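Local coordinates for protein DegT/DnrJ/EryC1/StrS aminotransferase (Brucella abortus 2308, PDB 4QGR) that probably acts as a pyridoxal phosphate-dependent aminotransferase of the DegT/DnrJ/EryC1/StrS family, at residues Q17-A28 / V252-E263. Sequence-based numbering, arbitrary orientation.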
loop_
_atom_site.group_PDB
_atom_site.type_symbol
_atom_site.label_atom_id
_atom_site.label_comp_id
_atom_site.label_asym_id
_atom_site.label_seq_id
_atom_site.Cartn_x
_atom_site.Cartn_y
_atom_site.Cartn_z
ATOM N N GLN A 17 -13.508 22.518 -2.651
ATOM C CA GLN A 17 -12.264 22.460 -3.394
ATOM C C GLN A 17 -12.486 21.841 -4.769
ATOM O O GLN A 17 -12.013 22.352 -5.760
ATOM C CB GLN A 17 -11.207 21.680 -2.612
ATOM C CG GLN A 17 -9.890 21.589 -3.380
ATOM C CD GLN A 17 -8.923 20.630 -2.723
ATOM O OE1 GLN A 17 -9.186 19.445 -2.604
ATOM N NE2 GLN A 17 -7.759 21.141 -2.353
ATOM N N ARG A 18 -13.215 20.727 -4.821
ATOM C CA ARG A 18 -13.473 20.085 -6.082
ATOM C C ARG A 18 -14.247 21.044 -6.991
ATOM O O ARG A 18 -13.995 21.082 -8.209
ATOM C CB ARG A 18 -14.215 18.766 -5.880
ATOM C CG ARG A 18 -14.394 17.968 -7.156
ATOM C CD ARG A 18 -15.026 16.605 -6.913
ATOM N NE ARG A 18 -16.464 16.717 -6.783
ATOM C CZ ARG A 18 -17.319 16.888 -7.817
ATOM N NH1 ARG A 18 -16.926 16.932 -9.098
ATOM N NH2 ARG A 18 -18.617 17.003 -7.576
ATOM N N ALA A 19 -15.237 21.750 -6.437
ATOM C CA ALA A 19 -16.011 22.691 -7.280
ATOM C C ALA A 19 -15.084 23.700 -7.995
ATOM O O ALA A 19 -15.328 24.077 -9.181
ATOM C CB ALA A 19 -17.068 23.412 -6.466
ATOM N N ARG A 20 -14.042 24.151 -7.292
ATOM C CA ARG A 20 -13.148 25.173 -7.817
ATOM C C ARG A 20 -12.446 24.711 -9.110
ATOM O O ARG A 20 -12.186 25.500 -10.063
ATOM C CB ARG A 20 -12.131 25.508 -6.747
ATOM C CG ARG A 20 -11.145 26.579 -7.137
ATOM C CD ARG A 20 -10.076 26.691 -6.085
ATOM N NE ARG A 20 -9.058 27.698 -6.378
ATOM C CZ ARG A 20 -8.253 28.205 -5.449
ATOM N NH1 ARG A 20 -8.374 27.810 -4.205
ATOM N NH2 ARG A 20 -7.422 29.174 -5.761
ATOM N N ILE A 21 -12.144 23.428 -9.164
ATOM C CA ILE A 21 -11.363 22.871 -10.257
ATOM C C ILE A 21 -12.065 21.632 -10.812
ATOM O O ILE A 21 -11.440 20.704 -11.299
ATOM C CB ILE A 21 -9.903 22.545 -9.832
ATOM C CG1 ILE A 21 -9.847 21.758 -8.512
ATOM C CG2 ILE A 21 -9.061 23.799 -9.651
ATOM C CD1 ILE A 21 -8.514 21.081 -8.269
ATOM N N GLU A 22 -13.390 21.660 -10.792
ATOM C CA GLU A 22 -14.209 20.513 -11.145
ATOM C C GLU A 22 -13.914 19.917 -12.518
ATOM O O GLU A 22 -13.680 18.700 -12.688
ATOM C CB GLU A 22 -15.701 20.931 -11.003
ATOM C CG GLU A 22 -16.666 19.842 -11.438
ATOM C CD GLU A 22 -18.145 20.206 -11.360
ATOM O OE1 GLU A 22 -18.520 21.191 -10.718
ATOM O OE2 GLU A 22 -18.946 19.469 -11.967
ATOM N N ASN A 23 -13.979 20.763 -13.534
ATOM C CA ASN A 23 -13.764 20.286 -14.881
ATOM C C ASN A 23 -12.322 19.889 -15.180
ATOM O O ASN A 23 -12.101 18.957 -15.931
ATOM C CB ASN A 23 -14.255 21.331 -15.879
ATOM C CG ASN A 23 -15.735 21.503 -15.797
ATOM O OD1 ASN A 23 -16.484 20.722 -16.412
ATOM N ND2 ASN A 23 -16.188 22.541 -15.089
ATOM N N ARG A 24 -11.364 20.564 -14.543
ATOM C CA ARG A 24 -9.951 20.179 -14.667
ATOM C C ARG A 24 -9.721 18.794 -14.044
ATOM O O ARG A 24 -9.045 17.941 -14.627
ATOM C CB ARG A 24 -9.037 21.208 -14.016
ATOM C CG ARG A 24 -9.041 22.613 -14.674
ATOM C CD ARG A 24 -7.841 23.428 -14.210
ATOM N NE ARG A 24 -6.629 22.901 -14.842
ATOM C CZ ARG A 24 -6.248 23.137 -16.098
ATOM N NH1 ARG A 24 -6.889 23.990 -16.895
ATOM N NH2 ARG A 24 -5.161 22.555 -16.565
ATOM N N LEU A 25 -10.351 18.544 -12.909
ATOM C CA LEU A 25 -10.207 17.208 -12.293
ATOM C C LEU A 25 -10.837 16.153 -13.201
ATOM O O LEU A 25 -10.236 15.086 -13.418
ATOM C CB LEU A 25 -10.829 17.182 -10.905
ATOM C CG LEU A 25 -10.003 17.910 -9.851
ATOM C CD1 LEU A 25 -10.827 18.229 -8.612
ATOM C CD2 LEU A 25 -8.794 17.063 -9.485
ATOM N N ASN A 26 -12.042 16.435 -13.733
ATOM C CA ASN A 26 -12.686 15.467 -14.628
ATOM C C ASN A 26 -11.816 15.125 -15.826
ATOM O O ASN A 26 -11.690 13.954 -16.190
ATOM C CB ASN A 26 -14.074 15.896 -15.078
ATOM C CG ASN A 26 -15.058 15.920 -13.944
ATOM O OD1 ASN A 26 -14.864 15.267 -12.923
ATOM N ND2 ASN A 26 -16.101 16.685 -14.102
ATOM N N ALA A 27 -11.232 16.145 -16.447
ATOM C CA ALA A 27 -10.385 15.928 -17.625
ATOM C C ALA A 27 -9.141 15.131 -17.287
ATOM O O ALA A 27 -8.722 14.264 -18.070
ATOM C CB ALA A 27 -9.996 17.231 -18.279
ATOM N N ALA A 28 -8.546 15.432 -16.137
ATOM C CA ALA A 28 -7.280 14.755 -15.729
ATOM C C ALA A 28 -7.556 13.272 -15.518
ATOM O O ALA A 28 -6.792 12.429 -15.963
ATOM C CB ALA A 28 -6.710 15.411 -14.479
ATOM N N VAL A 252 -4.959 13.571 -10.368
ATOM C CA VAL A 252 -5.657 14.401 -9.375
ATOM C C VAL A 252 -4.710 15.397 -8.684
ATOM O O VAL A 252 -4.980 16.622 -8.591
ATOM C CB VAL A 252 -6.416 13.501 -8.360
ATOM C CG1 VAL A 252 -6.922 14.326 -7.185
ATOM C CG2 VAL A 252 -7.578 12.833 -9.062
ATOM N N LEU A 253 -3.588 14.870 -8.204
ATOM C CA LEU A 253 -2.610 15.658 -7.437
ATOM C C LEU A 253 -1.984 16.816 -8.232
ATOM O O LEU A 253 -1.723 17.902 -7.686
ATOM C CB LEU A 253 -1.543 14.727 -6.848
ATOM C CG LEU A 253 -2.047 13.953 -5.630
ATOM C CD1 LEU A 253 -1.220 12.723 -5.350
ATOM C CD2 LEU A 253 -2.126 14.793 -4.389
ATOM N N LEU A 254 -1.818 16.597 -9.522
ATOM C CA LEU A 254 -1.317 17.671 -10.389
ATOM C C LEU A 254 -2.251 18.864 -10.329
ATOM O O LEU A 254 -1.817 19.996 -10.228
ATOM C CB LEU A 254 -1.117 17.181 -11.798
ATOM C CG LEU A 254 0.145 16.331 -12.017
ATOM C CD1 LEU A 254 0.069 15.588 -13.341
ATOM C CD2 LEU A 254 1.392 17.201 -11.974
ATOM N N GLU A 255 -3.556 18.609 -10.360
ATOM C CA GLU A 255 -4.518 19.708 -10.266
ATOM C C GLU A 255 -4.597 20.301 -8.844
ATOM O O GLU A 255 -4.662 21.526 -8.706
ATOM C CB GLU A 255 -5.874 19.242 -10.721
ATOM C CG GLU A 255 -5.946 18.748 -12.149
ATOM C CD GLU A 255 -5.553 19.777 -13.207
ATOM O OE1 GLU A 255 -5.613 21.013 -12.976
ATOM O OE2 GLU A 255 -5.145 19.349 -14.294
ATOM N N LYS A 256 -4.501 19.464 -7.809
ATOM C CA LYS A 256 -4.448 19.975 -6.440
ATOM C C LYS A 256 -3.212 20.883 -6.234
ATOM O O LYS A 256 -3.286 21.957 -5.629
ATOM C CB LYS A 256 -4.425 18.843 -5.423
ATOM C CG LYS A 256 -5.547 17.829 -5.473
ATOM C CD LYS A 256 -6.921 18.488 -5.302
ATOM C CE LYS A 256 -7.925 17.532 -4.684
ATOM N NZ LYS A 256 -7.648 17.277 -3.260
ATOM N N LEU A 257 -2.089 20.443 -6.787
ATOM C CA LEU A 257 -0.813 21.126 -6.567
ATOM C C LEU A 257 -0.874 22.513 -7.177
ATOM O O LEU A 257 -0.386 23.495 -6.581
ATOM C CB LEU A 257 0.377 20.289 -7.094
ATOM C CG LEU A 257 1.735 20.991 -6.990
ATOM C CD1 LEU A 257 2.072 21.198 -5.484
ATOM C CD2 LEU A 257 2.790 20.154 -7.695
ATOM N N ALA A 258 -1.557 22.652 -8.303
ATOM C CA ALA A 258 -1.616 23.972 -8.995
ATOM C C ALA A 258 -2.379 25.058 -8.217
ATOM O O ALA A 258 -2.227 26.251 -8.488
ATOM C CB ALA A 258 -2.203 23.836 -10.410
ATOM N N ILE A 259 -3.187 24.658 -7.252
ATOM C CA ILE A 259 -3.868 25.602 -6.374
ATOM C C ILE A 259 -3.404 25.602 -4.930
ATOM O O ILE A 259 -3.918 26.387 -4.097
ATOM C CB ILE A 259 -5.419 25.429 -6.391
ATOM C CG1 ILE A 259 -5.856 24.090 -5.810
ATOM C CG2 ILE A 259 -5.997 25.641 -7.802
ATOM C CD1 ILE A 259 -7.348 23.951 -5.703
ATOM N N LEU A 260 -2.416 24.764 -4.614
ATOM C CA LEU A 260 -1.959 24.609 -3.229
ATOM C C LEU A 260 -1.402 25.917 -2.656
ATOM O O LEU A 260 -1.725 26.300 -1.525
ATOM C CB LEU A 260 -0.905 23.488 -3.138
ATOM C CG LEU A 260 -0.303 23.205 -1.767
ATOM C CD1 LEU A 260 -1.383 22.777 -0.785
ATOM C CD2 LEU A 260 0.768 22.134 -1.875
ATOM N N GLU A 261 -0.577 26.620 -3.410
ATOM C CA GLU A 261 0.018 27.837 -2.865
ATOM C C GLU A 261 -1.026 28.879 -2.510
ATOM O O GLU A 261 -0.936 29.471 -1.468
ATOM C CB GLU A 261 1.098 28.415 -3.796
ATOM C CG GLU A 261 1.791 29.640 -3.236
ATOM C CD GLU A 261 2.699 29.396 -2.042
ATOM O OE1 GLU A 261 2.941 28.241 -1.654
ATOM O OE2 GLU A 261 3.165 30.398 -1.445
ATOM N N ASP A 262 -2.049 29.070 -3.354
ATOM C CA ASP A 262 -3.111 30.039 -3.030
ATOM C C ASP A 262 -3.911 29.560 -1.787
ATOM O O ASP A 262 -4.264 30.344 -0.895
ATOM C CB ASP A 262 -4.025 30.238 -4.238
ATOM C CG ASP A 262 -5.024 31.300 -4.021
ATOM O OD1 ASP A 262 -4.651 32.487 -4.109
ATOM O OD2 ASP A 262 -6.202 30.982 -3.804
ATOM N N GLU A 263 -4.186 28.255 -1.738
ATOM C CA GLU A 263 -4.816 27.659 -0.568
ATOM C C GLU A 263 -4.014 27.856 0.729
ATOM O O GLU A 263 -4.605 28.001 1.793
ATOM C CB GLU A 263 -5.018 26.164 -0.779
ATOM C CG GLU A 263 -6.158 25.852 -1.731
ATOM C CD GLU A 263 -6.416 24.373 -1.896
ATOM O OE1 GLU A 263 -5.504 23.554 -1.595
ATOM O OE2 GLU A 263 -7.544 23.994 -2.283
HETATM O O HOH W 1 -5.374 18.992 -2.055
HETATM O O HOH W 2 -7.474 29.307 -1.847
HETATM O O HOH W 3 -6.985 18.819 -16.345
HETATM O O HOH W 4 -3.255 21.118 -15.039
#
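I21 and I259 meet tip to tip, CD1 to CD1 at 4.0 Å, at the centre of a helix pair that illustrates how an apolar seam can be bordered by polar links. I21 leaves helical torsions after helix 14-20 and occupies the N-cap position of helix 22-35. Along the same seam L25 CD2 packs 3.8 Å from E255 CB and also touches V252 CG1.

Hydrogen bonds fix the buried amide of Q17 at both ends. K256 NZ donates to OE1 over 2.7 Å from above the carbonyl plane, while NE2 donates almost straight to the syn lone pair of E263 OE2, the amide and carboxylate nearly coplanar. Y361 OH binds both E263 OE2 and R20 NH1, whereas G202 O takes a further bond from the lysine.

Two salt bridges lie at the more exposed border. The extended chain of R20, CG anti to the backbone N (chi1 -179°), runs alongside I259 in the opposite direction, with I259 CB over one guanidinium face; R20 NH2 reaches D262 OD2, 2.9 Å away, from above a carboxylate plane almost perpendicular to its own. Water 2 accepts from R20 NH1 and donates to D262 OD2. R24, bent at chi3, brings NE to 2.8 Å from E255 OE1, which lies in its guanidinium plane.

This is helix packing near the cofactor site: the K256 side chain lies about 8 Å from that of K199, the predicted cofactor-attachment lysine, not covalently linked here. Segments 22-28 and 252-263 run roughly antiparallel (151°), their axes approaching to 9.2 Å, and the end of helix 14-20 brings Q17 and R20 to helix 247-278, whose L253, L254 and L260 pack on helix 42-55, while N26 touches V33 of the second subunit.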